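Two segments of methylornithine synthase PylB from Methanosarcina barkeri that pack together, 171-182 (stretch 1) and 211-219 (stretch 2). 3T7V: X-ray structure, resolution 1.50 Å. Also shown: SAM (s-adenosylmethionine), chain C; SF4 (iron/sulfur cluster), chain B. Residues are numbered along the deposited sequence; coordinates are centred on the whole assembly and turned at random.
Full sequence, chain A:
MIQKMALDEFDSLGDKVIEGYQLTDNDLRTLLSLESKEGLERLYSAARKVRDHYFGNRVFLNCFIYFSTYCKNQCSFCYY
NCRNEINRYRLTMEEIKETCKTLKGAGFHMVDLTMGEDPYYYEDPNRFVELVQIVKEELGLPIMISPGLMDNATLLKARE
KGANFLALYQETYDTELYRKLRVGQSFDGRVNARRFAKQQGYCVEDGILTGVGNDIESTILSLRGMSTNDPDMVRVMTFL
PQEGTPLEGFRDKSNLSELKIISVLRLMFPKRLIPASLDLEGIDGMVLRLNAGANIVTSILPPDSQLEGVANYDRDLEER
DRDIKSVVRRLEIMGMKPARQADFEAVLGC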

ATOM      1  N   GLU A 171      -0.080  -2.290 -10.202  1.00 13.17           N
ATOM      2  CA  GLU A 171       1.418  -2.368 -10.432  1.00 14.51           C
ATOM      3  C   GLU A 171       1.879  -1.428 -11.549  1.00 14.59           C
ATOM      4  O   GLU A 171       2.813  -0.634 -11.385  1.00 14.37           O
ATOM      5  N   THR A 172       1.189  -1.510 -12.669  1.00 12.25           N
ATOM      6  CA  THR A 172       1.470  -0.610 -13.805  1.00 12.91           C
ATOM      7  C   THR A 172       0.217  -0.577 -14.679  1.00 11.90           C
ATOM      8  O   THR A 172      -0.439  -1.612 -14.877  1.00 13.23           O
ATOM      9  N   TYR A 173      -0.017   0.542 -15.332  1.00 12.40           N
ATOM     10  CA  TYR A 173      -0.989   0.606 -16.419  1.00 13.30           C
ATOM     11  C   TYR A 173      -0.376   0.548 -17.827  1.00 14.29           C
ATOM     12  O   TYR A 173      -1.102   0.702 -18.835  1.00 18.57           O
ATOM     13  N   ASP A 174       0.931   0.291 -17.884  1.00 13.63           N
ATOM     14  CA  ASP A 174       1.595   0.069 -19.164  1.00 15.73           C
ATOM     15  C   ASP A 174       1.399  -1.403 -19.493  1.00 16.20           C
ATOM     16  O   ASP A 174       1.906  -2.283 -18.793  1.00 15.39           O
ATOM     17  N   THR A 175       0.596  -1.699 -20.521  1.00 18.81           N
ATOM     18  CA  THR A 175       0.207  -3.072 -20.790  1.00 22.10           C
ATOM     19  C   THR A 175       1.367  -4.003 -21.130  1.00 25.81           C
ATOM     20  O   THR A 175       1.392  -5.200 -20.624  1.00 26.05           O
ATOM     21  N   GLU A 176       2.376  -3.400 -21.782  1.00 22.85           N
ATOM     22  CA  GLU A 176       3.589  -4.137 -22.177  1.00 25.03           C
ATOM     23  C   GLU A 176       4.336  -4.594 -20.911  1.00 22.42           C
ATOM     24  O   GLU A 176       4.937  -5.672 -20.836  1.00 26.20           O
ATOM     25  N   LEU A 177       4.327  -3.754 -19.871  1.00 14.80           N
ATOM     26  CA  LEU A 177       4.986  -4.162 -18.656  1.00 14.70           C
ATOM     27  C   LEU A 177       4.119  -5.042 -17.757  1.00 13.29           C
ATOM     28  O   LEU A 177       4.628  -5.989 -17.130  1.00 14.19           O
ATOM     29  N   TYR A 178       2.836  -4.734 -17.668  1.00 13.70           N
ATOM     30  CA  TYR A 178       1.957  -5.499 -16.762  1.00 12.27           C
ATOM     31  C   TYR A 178       2.042  -7.002 -17.096  1.00 12.46           C
ATOM     32  O   TYR A 178       2.156  -7.817 -16.143  1.00 13.02           O
ATOM     33  N   ARG A 179       1.990  -7.383 -18.367  1.00 13.37           N
ATOM     34  CA  ARG A 179       2.000  -8.812 -18.649  1.00 13.35           C
ATOM     35  C   ARG A 179       3.317  -9.524 -18.264  1.00 13.67           C
ATOM     36  O   ARG A 179       3.291 -10.760 -18.104  1.00 16.56           O
ATOM     37  N   LYS A 180       4.433  -8.775 -18.082  1.00 13.64           N
ATOM     38  CA  LYS A 180       5.685  -9.373 -17.608  1.00 15.51           C
ATOM     39  C   LYS A 180       5.770  -9.487 -16.112  1.00 14.58           C
ATOM     40  O   LYS A 180       6.647 -10.202 -15.596  1.00 18.44           O
ATOM     41  N   LEU A 181       4.907  -8.724 -15.425  1.00 12.82           N
ATOM     42  CA  LEU A 181       4.896  -8.650 -13.955  1.00 12.50           C
ATOM     43  C   LEU A 181       3.821  -9.561 -13.365  1.00 12.24           C
ATOM     44  O   LEU A 181       4.141 -10.559 -12.705  1.00 12.33           O
ATOM     45  N   ARG A 182       2.570  -9.227 -13.603  1.00 12.10           N
ATOM     46  CA  ARG A 182       1.433 -10.047 -13.107  1.00 12.43           C
ATOM     47  C   ARG A 182       1.126 -11.114 -14.135  1.00 12.77           C
ATOM     48  O   ARG A 182       0.074 -11.089 -14.818  1.00 13.30           O
ATOM     49  N   GLY A 211      10.943   1.226 -10.133  1.00 15.11           N
ATOM     50  CA  GLY A 211      12.205   0.494 -10.066  1.00 16.78           C
ATOM     51  C   GLY A 211      12.145  -0.845 -10.727  1.00 17.49           C
ATOM     52  O   GLY A 211      12.963  -1.715 -10.429  1.00 19.29           O
ATOM     53  N   VAL A 212      11.138  -1.042 -11.595  1.00 17.06           N
ATOM     54  CA  VAL A 212      10.869  -2.372 -12.129  1.00 19.60           C
ATOM     55  C   VAL A 212      10.930  -2.305 -13.657  1.00 20.86           C
ATOM     56  O   VAL A 212      10.341  -3.139 -14.347  1.00 27.39           O
ATOM     57  N   GLY A 213      11.608  -1.286 -14.189  1.00 18.24           N
ATOM     58  CA  GLY A 213      11.838  -1.140 -15.638  1.00 21.24           C
ATOM     59  C   GLY A 213      10.873  -0.122 -16.231  1.00 23.38           C
ATOM     60  O   GLY A 213      10.813   0.024 -17.467  1.00 25.21           O
ATOM     61  N   ASN A 214      10.078   0.529 -15.375  1.00 18.27           N
ATOM     62  CA  ASN A 214       9.255   1.655 -15.828  1.00 15.85           C
ATOM     63  C   ASN A 214      10.101   2.900 -16.033  1.00 18.49           C
ATOM     64  O   ASN A 214      10.849   3.332 -15.162  1.00 22.07           O
ATOM     65  N   ASP A 215      10.027   3.448 -17.214  1.00 17.74           N
ATOM     66  CA  ASP A 215      10.644   4.764 -17.461  1.00 18.25           C
ATOM     67  C   ASP A 215       9.696   5.909 -17.160  1.00 16.27           C
ATOM     68  O   ASP A 215       8.561   5.676 -16.686  1.00 16.43           O
ATOM     69  N   ILE A 216      10.062   7.140 -17.474  1.00 15.95           N
ATOM     70  CA  ILE A 216       9.142   8.267 -17.192  1.00 17.09           C
ATOM     71  C   ILE A 216       7.836   8.071 -17.907  1.00 15.73           C
ATOM     72  O   ILE A 216       6.793   8.298 -17.279  1.00 16.34           O
ATOM     73  N   GLU A 217       7.857   7.712 -19.192  1.00 14.66           N
ATOM     74  CA  GLU A 217       6.563   7.610 -19.938  1.00 15.59           C
ATOM     75  C   GLU A 217       5.662   6.515 -19.320  1.00 16.72           C
ATOM     76  O   GLU A 217       4.441   6.707 -19.249  1.00 17.98           O
ATOM     77  N   SER A 218       6.267   5.386 -18.958  1.00 14.57           N
ATOM     78  CA  SER A 218       5.470   4.272 -18.359  1.00 15.11           C
ATOM     79  C   SER A 218       4.865   4.745 -17.048  1.00 14.63           C
ATOM     80  O   SER A 218       3.678   4.455 -16.770  1.00 15.10           O
ATOM     81  N   THR A 219       5.622   5.498 -16.269  1.00 13.22           N
ATOM     82  CA  THR A 219       5.148   6.013 -14.997  1.00 13.29           C
ATOM     83  C   THR A 219       3.999   6.989 -15.210  1.00 13.95           C
ATOM     84  O   THR A 219       3.029   6.964 -14.423  1.00 13.93           O
TER

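What polar link ties the two stretches together? A single direct hydrogen bond does so, donated by Ser-218 OG to Asp-174 OD2 at 2.9 Å. Asp-174 points toward stretch 2 with chi1 t, at the place where the two backbones come close, its CA lying 5.8 Å from the CA of Ser-218. The serine's own CA-to-CB bond runs sideways, but its t rotamer places the hydroxyl within reach of the carboxylate. Asp-174 is also the N-cap of the helix that follows it: OD1 accepts weak bonds from Glu-176 N at 3.2 Å and Leu-177 N at 3.5 Å. One carboxylate thus caps its own helix through OD1 and holds the neighbouring stretch through OD2.

Does water take part? Water 1 bridges the stretches beside this bond, donating to Ser-218 OG at 2.8 Å and pairing with Thr-172 OG1 at 2.7 Å. Thr-172 points toward stretch 2 with chi1 t, yet its OG1 stays 4.2 Å from Ser-218 OG, so the water supplies the link that the two hydroxyls do not make directly. Thr-172 OG1 also accepts from Asp-174 N at 3.0 Å, which ties the water site to the turn leading into the helix.

Where is the apolar contact? It is built from Leu-177 and Leu-181, one helical turn apart, both pointing toward stretch 2, and from Val-212, which points back at them with chi1 p. Leu-177, with chi1 t and chi2 p, brings CD2 to 4.2 Å from Val-212 CG1, while its CD1 lies 3.8 Å from Val-212 O. The same CD2 reaches 4.2 Å from Asn-214 CB and 4.0 Å from Ser-218 OG, so this leucine spans the apolar and polar parts of the contact. Leu-181, with chi1 m and chi2 t, sets CD2 3.8 Å from Val-212 CG2 and CD1 4.1 Å from Val-212 CG1, so CG1 packs against both leucines. The whole contact is small, burying 251 Å² summed over both sides.

How is stretch 2 held in shape for this packing? Asn-214, sideways with chi1 p, accepts from Val-212 N through OD1 at 3.1 Å and donates from ND2 to Thr-219 OG1 at 2.9 Å, joining the loop to the helix. Thr-219 points away from stretch 1, and its OG1 donates to Asp-215 O at 2.9 Å. Asp-215, with chi1 p, is the N-cap here: its OD1 accepts from Ser-218 N at 2.9 Å, anchoring the residue whose hydroxyl crosses to Asp-174.

What do the bound groups touch? They engage the two ends of stretch 1, outside the direct packing with stretch 2. Glu-171 OE1 accepts from SAM O2' at 2.7 Å and OE2 from SAM O3' at 2.5 Å. Arg-182 NH2 forms a salt bridge with Glu-171 OE2 at 2.9 Å and donates to SAM O at 2.7 Å; that same SAM O binds SF4 FE1 at 2.2 Å.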

ATOM      1  CB  GLU A 171       2.000  -3.745 -10.738  1.00 16.39           C
ATOM      2  CG  GLU A 171       1.490  -4.901  -9.934  1.00 21.18           C
ATOM      3  CD  GLU A 171       1.535  -4.655  -8.472  1.00 21.91           C
ATOM      4  OE1 GLU A 171       2.252  -3.759  -7.898  1.00 22.01           O
ATOM      5  OE2 GLU A 171       0.788  -5.369  -7.797  1.00 21.97           O
ATOM      6  CB  THR A 172       2.682  -1.125 -14.609  1.00 14.93           C
ATOM      7  OG1 THR A 172       2.897  -0.283 -15.718  1.00 15.00           O
ATOM      8  CG2 THR A 172       2.499  -2.557 -15.108  1.00 15.64           C
ATOM      9  CB  TYR A 173      -1.847   1.900 -16.325  1.00 14.98           C
ATOM     10  CG  TYR A 173      -2.844   1.788 -15.199  1.00 15.00           C
ATOM     11  CD1 TYR A 173      -2.462   1.966 -13.860  1.00 14.03           C
ATOM     12  CD2 TYR A 173      -4.151   1.479 -15.482  1.00 17.07           C
ATOM     13  CE1 TYR A 173      -3.403   1.771 -12.798  1.00 15.21           C
ATOM     14  CE2 TYR A 173      -5.101   1.322 -14.449  1.00 17.14           C
ATOM     15  CZ  TYR A 173      -4.712   1.472 -13.144  1.00 17.62           C
ATOM     16  OH  TYR A 173      -5.640   1.271 -12.151  1.00 21.67           O
ATOM     17  CB  ASP A 174       3.084   0.385 -18.901  1.00 17.31           C
ATOM     18  CG  ASP A 174       3.978   0.095 -20.050  1.00 24.91           C
ATOM     19  OD1 ASP A 174       3.567  -0.554 -21.024  1.00 28.70           O
ATOM     20  OD2 ASP A 174       5.174   0.624 -19.932  1.00 31.70           O
ATOM     21  CB  THR A 175      -0.953  -3.102 -21.801  1.00 29.19           C
ATOM     22  OG1 THR A 175      -0.628  -2.243 -22.899  1.00 32.86           O
ATOM     23  CG2 THR A 175      -2.136  -2.497 -21.108  1.00 29.74           C
ATOM     24  CB  GLU A 176       4.526  -3.224 -23.008  1.00 31.66           C
ATOM     25  CG  GLU A 176       3.890  -2.403 -24.121  1.00 50.92           C
ATOM     26  CD  GLU A 176       3.612  -3.229 -25.358  1.00 67.56           C
ATOM     27  OE1 GLU A 176       4.142  -2.882 -26.443  1.00100.28           O
ATOM     28  OE2 GLU A 176       2.860  -4.222 -25.237  1.00 63.65           O
ATOM     29  CB  LEU A 177       5.417  -2.890 -17.952  1.00 16.62           C
ATOM     30  CG  LEU A 177       6.148  -3.049 -16.652  1.00 16.77           C
ATOM     31  CD1 LEU A 177       7.457  -3.910 -16.741  1.00 18.59           C
ATOM     32  CD2 LEU A 177       6.451  -1.672 -16.003  1.00 18.86           C
ATOM     33  CB  TYR A 178       0.528  -4.999 -16.952  1.00 12.53           C
ATOM     34  CG  TYR A 178      -0.473  -5.736 -16.058  1.00 12.12           C
ATOM     35  CD1 TYR A 178      -1.116  -6.873 -16.518  1.00 13.67           C
ATOM     36  CD2 TYR A 178      -0.781  -5.230 -14.799  1.00 12.95           C
ATOM     37  CE1 TYR A 178      -2.087  -7.542 -15.729  1.00 13.85           C
ATOM     38  CE2 TYR A 178      -1.726  -5.846 -13.999  1.00 13.39           C
ATOM     39  CZ  TYR A 178      -2.344  -7.033 -14.469  1.00 12.76           C
ATOM     40  OH  TYR A 178      -3.390  -7.578 -13.664  1.00 15.12           O
ATOM     41  CB  ARG A 179       1.801  -9.011 -20.180  1.00 17.10           C
ATOM     42  CG  ARG A 179       2.893  -8.388 -21.025  1.00 19.78           C
ATOM     43  CD  ARG A 179       2.446  -8.306 -22.520  1.00 26.18           C
ATOM     44  NE  ARG A 179       2.224  -9.662 -23.064  1.00 27.11           N
ATOM     45  CZ  ARG A 179       3.219 -10.451 -23.537  1.00 37.75           C
ATOM     46  NH1 ARG A 179       4.499 -10.048 -23.468  1.00 33.64           N
ATOM     47  NH2 ARG A 179       2.959 -11.658 -24.079  1.00 37.08           N
ATOM     48  CB  LYS A 180       6.917  -8.454 -18.026  1.00 18.58           C
ATOM     49  CG  LYS A 180       7.006  -8.217 -19.529  1.00 24.02           C
ATOM     50  CD  LYS A 180       8.284  -7.343 -19.869  1.00 26.64           C
ATOM     51  CE  LYS A 180       8.357  -6.795 -21.240  1.00 36.64           C
ATOM     52  NZ  LYS A 180       9.760  -6.329 -21.104  1.00 42.17           N
ATOM     53  CB  LEU A 181       4.681  -7.186 -13.485  1.00 13.54           C
ATOM     54  CG  LEU A 181       5.807  -6.214 -13.891  1.00 15.18           C
ATOM     55  CD1 LEU A 181       5.470  -4.792 -13.402  1.00 16.35           C
ATOM     56  CD2 LEU A 181       7.184  -6.728 -13.468  1.00 16.67           C
ATOM     57  CB  ARG A 182       0.211  -9.185 -12.753  1.00 13.08           C
ATOM     58  CG  ARG A 182       0.487  -8.517 -11.373  1.00 14.19           C
ATOM     59  CD  ARG A 182      -0.802  -7.913 -10.789  1.00 15.63           C
ATOM     60  NE  ARG A 182      -0.581  -7.503  -9.393  1.00 14.51           N
ATOM     61  CZ  ARG A 182      -0.571  -8.369  -8.373  1.00 13.38           C
ATOM     62  NH1 ARG A 182      -1.036  -9.599  -8.502  1.00 12.75           N
ATOM     63  NH2 ARG A 182      -0.267  -7.958  -7.161  1.00 16.13           N
ATOM     64  CB  VAL A 212       9.487  -2.909 -11.556  1.00 23.61           C
ATOM     65  CG1 VAL A 212       8.331  -2.133 -12.236  1.00 24.01           C
ATOM     66  CG2 VAL A 212       9.424  -4.459 -11.464  1.00 27.70           C
ATOM     67  CB  ASN A 214       8.182   1.959 -14.749  1.00 17.85           C
ATOM     68  CG  ASN A 214       8.775   2.192 -13.361  1.00 16.88           C
ATOM     69  OD1 ASN A 214       9.533   1.327 -12.850  1.00 17.28           O
ATOM     70  ND2 ASN A 214       8.474   3.338 -12.730  1.00 17.04           N
ATOM     71  CB  ASP A 215      11.226   4.813 -18.935  1.00 20.06           C
ATOM     72  CG  ASP A 215      10.133   4.833 -20.065  1.00 27.18           C
ATOM     73  OD1 ASP A 215       8.891   4.591 -19.840  1.00 23.96           O
ATOM     74  OD2 ASP A 215      10.501   5.132 -21.281  1.00 29.00           O
ATOM     75  CB  ILE A 216       9.803   9.612 -17.545  1.00 17.50           C
ATOM     76  CG1 ILE A 216      10.874   9.921 -16.549  1.00 19.79           C
ATOM     77  CG2 ILE A 216       8.797  10.758 -17.701  1.00 20.57           C
ATOM     78  CD1 ILE A 216      11.767  11.114 -16.910  1.00 23.26           C
ATOM     79  CB  GLU A 217       6.850   7.405 -21.433  1.00 17.97           C
ATOM     80  CG  GLU A 217       7.393   8.728 -22.013  1.00 19.40           C
ATOM     81  CD  GLU A 217       7.516   8.653 -23.538  1.00 18.92           C
ATOM     82  OE1 GLU A 217       7.868   7.519 -24.071  1.00 22.18           O
ATOM     83  OE2 GLU A 217       7.240   9.720 -24.134  1.00 22.53           O
ATOM     84  CB  SER A 218       6.479   3.149 -18.080  1.00 18.30           C
ATOM     85  OG  SER A 218       5.891   2.039 -17.496  1.00 20.38           O
ATOM     86  CB  THR A 219       6.322   6.667 -14.260  1.00 14.51           C
ATOM     87  OG1 THR A 219       7.352   5.664 -14.089  1.00 17.42           O
ATOM     88  CG2 THR A 219       5.856   7.202 -12.888  1.00 16.18           C
TER
HETATM   89  N   SAM C 992      -1.707 -11.404  -3.291  1.00 18.22           N
HETATM   90  CA  SAM C 992      -2.463 -10.242  -3.311  1.00 16.65           C
HETATM   91  C   SAM C 992      -2.185  -9.340  -4.446  1.00 15.13           C
HETATM   92  O   SAM C 992      -1.261  -9.607  -5.242  1.00 15.50           O
HETATM   93  OXT SAM C 992      -3.000  -8.369  -4.628  1.00 14.39           O
HETATM   94  CB  SAM C 992      -2.051  -9.329  -2.390  1.00 20.95           C
HETATM   95  CG  SAM C 992      -0.626  -9.077  -2.105  0.50 25.16           C
HETATM   96  SD  SAM C 992      -0.182  -7.294  -2.250  0.50 28.46           S
HETATM   97  CE  SAM C 992       0.273  -6.922  -0.578  0.50 34.42           C
HETATM   98  C5' SAM C 992       1.420  -7.404  -3.020  0.50 26.78           C
HETATM   99  C4' SAM C 992       1.742  -6.293  -3.694  1.00 22.74           C
HETATM  100  O4' SAM C 992       2.998  -6.178  -2.770  1.00 19.41           O
HETATM  101  C3' SAM C 992       1.939  -6.395  -5.004  1.00 22.35           C
HETATM  102  O3' SAM C 992       0.734  -5.680  -5.308  1.00 18.65           O
HETATM  103  C2' SAM C 992       3.078  -5.367  -4.974  1.00 20.44           C
HETATM  104  O2' SAM C 992       2.646  -3.998  -5.265  1.00 21.87           O
HETATM  105  C1' SAM C 992       3.850  -5.429  -3.644  1.00 16.59           C
HETATM  106  N9  SAM C 992       5.079  -6.289  -3.808  1.00 14.80           N
HETATM  107  C8  SAM C 992       5.194  -7.640  -3.988  1.00 13.94           C
HETATM  108  N7  SAM C 992       6.473  -7.952  -4.136  1.00 13.08           N
HETATM  109  C5  SAM C 992       7.200  -6.788  -4.038  1.00 12.46           C
HETATM  110  C6  SAM C 992       8.566  -6.503  -4.190  1.00 12.45           C
HETATM  111  N6  SAM C 992       9.475  -7.443  -4.450  1.00 13.57           N
HETATM  112  N1  SAM C 992       8.979  -5.241  -3.995  1.00 13.50           N
HETATM  113  C2  SAM C 992       8.095  -4.232  -3.741  1.00 14.72           C
HETATM  114  N3  SAM C 992       6.758  -4.452  -3.703  1.00 14.37           N
HETATM  115  C4  SAM C 992       6.331  -5.748  -3.831  1.00 13.32           C
HETATM  116 FE1  SF4 B 991       0.045 -11.228  -4.583  1.00 13.89          FE
HETATM  117 FE2  SF4 B 991       0.756 -13.868  -5.137  1.00 12.52          FE
HETATM  118 FE3  SF4 B 991       2.727 -12.133  -4.658  1.00 12.73          FE
HETATM  119 FE4  SF4 B 991       1.388 -11.982  -6.932  1.00 12.79          FE
HETATM  120  S1  SF4 B 991       2.659 -13.742  -6.292  1.00 13.27           S
HETATM  121  S2  SF4 B 991       1.904 -10.243  -5.566  1.00 12.39           S
HETATM  122  S3  SF4 B 991      -0.706 -12.558  -6.361  1.00 12.75           S
HETATM  123  S4  SF4 B 991       1.190 -12.787  -3.175  1.00 12.52           S
HETATM  124  O   HOH W   1       4.501   1.830 -15.041  1.00 16.74           O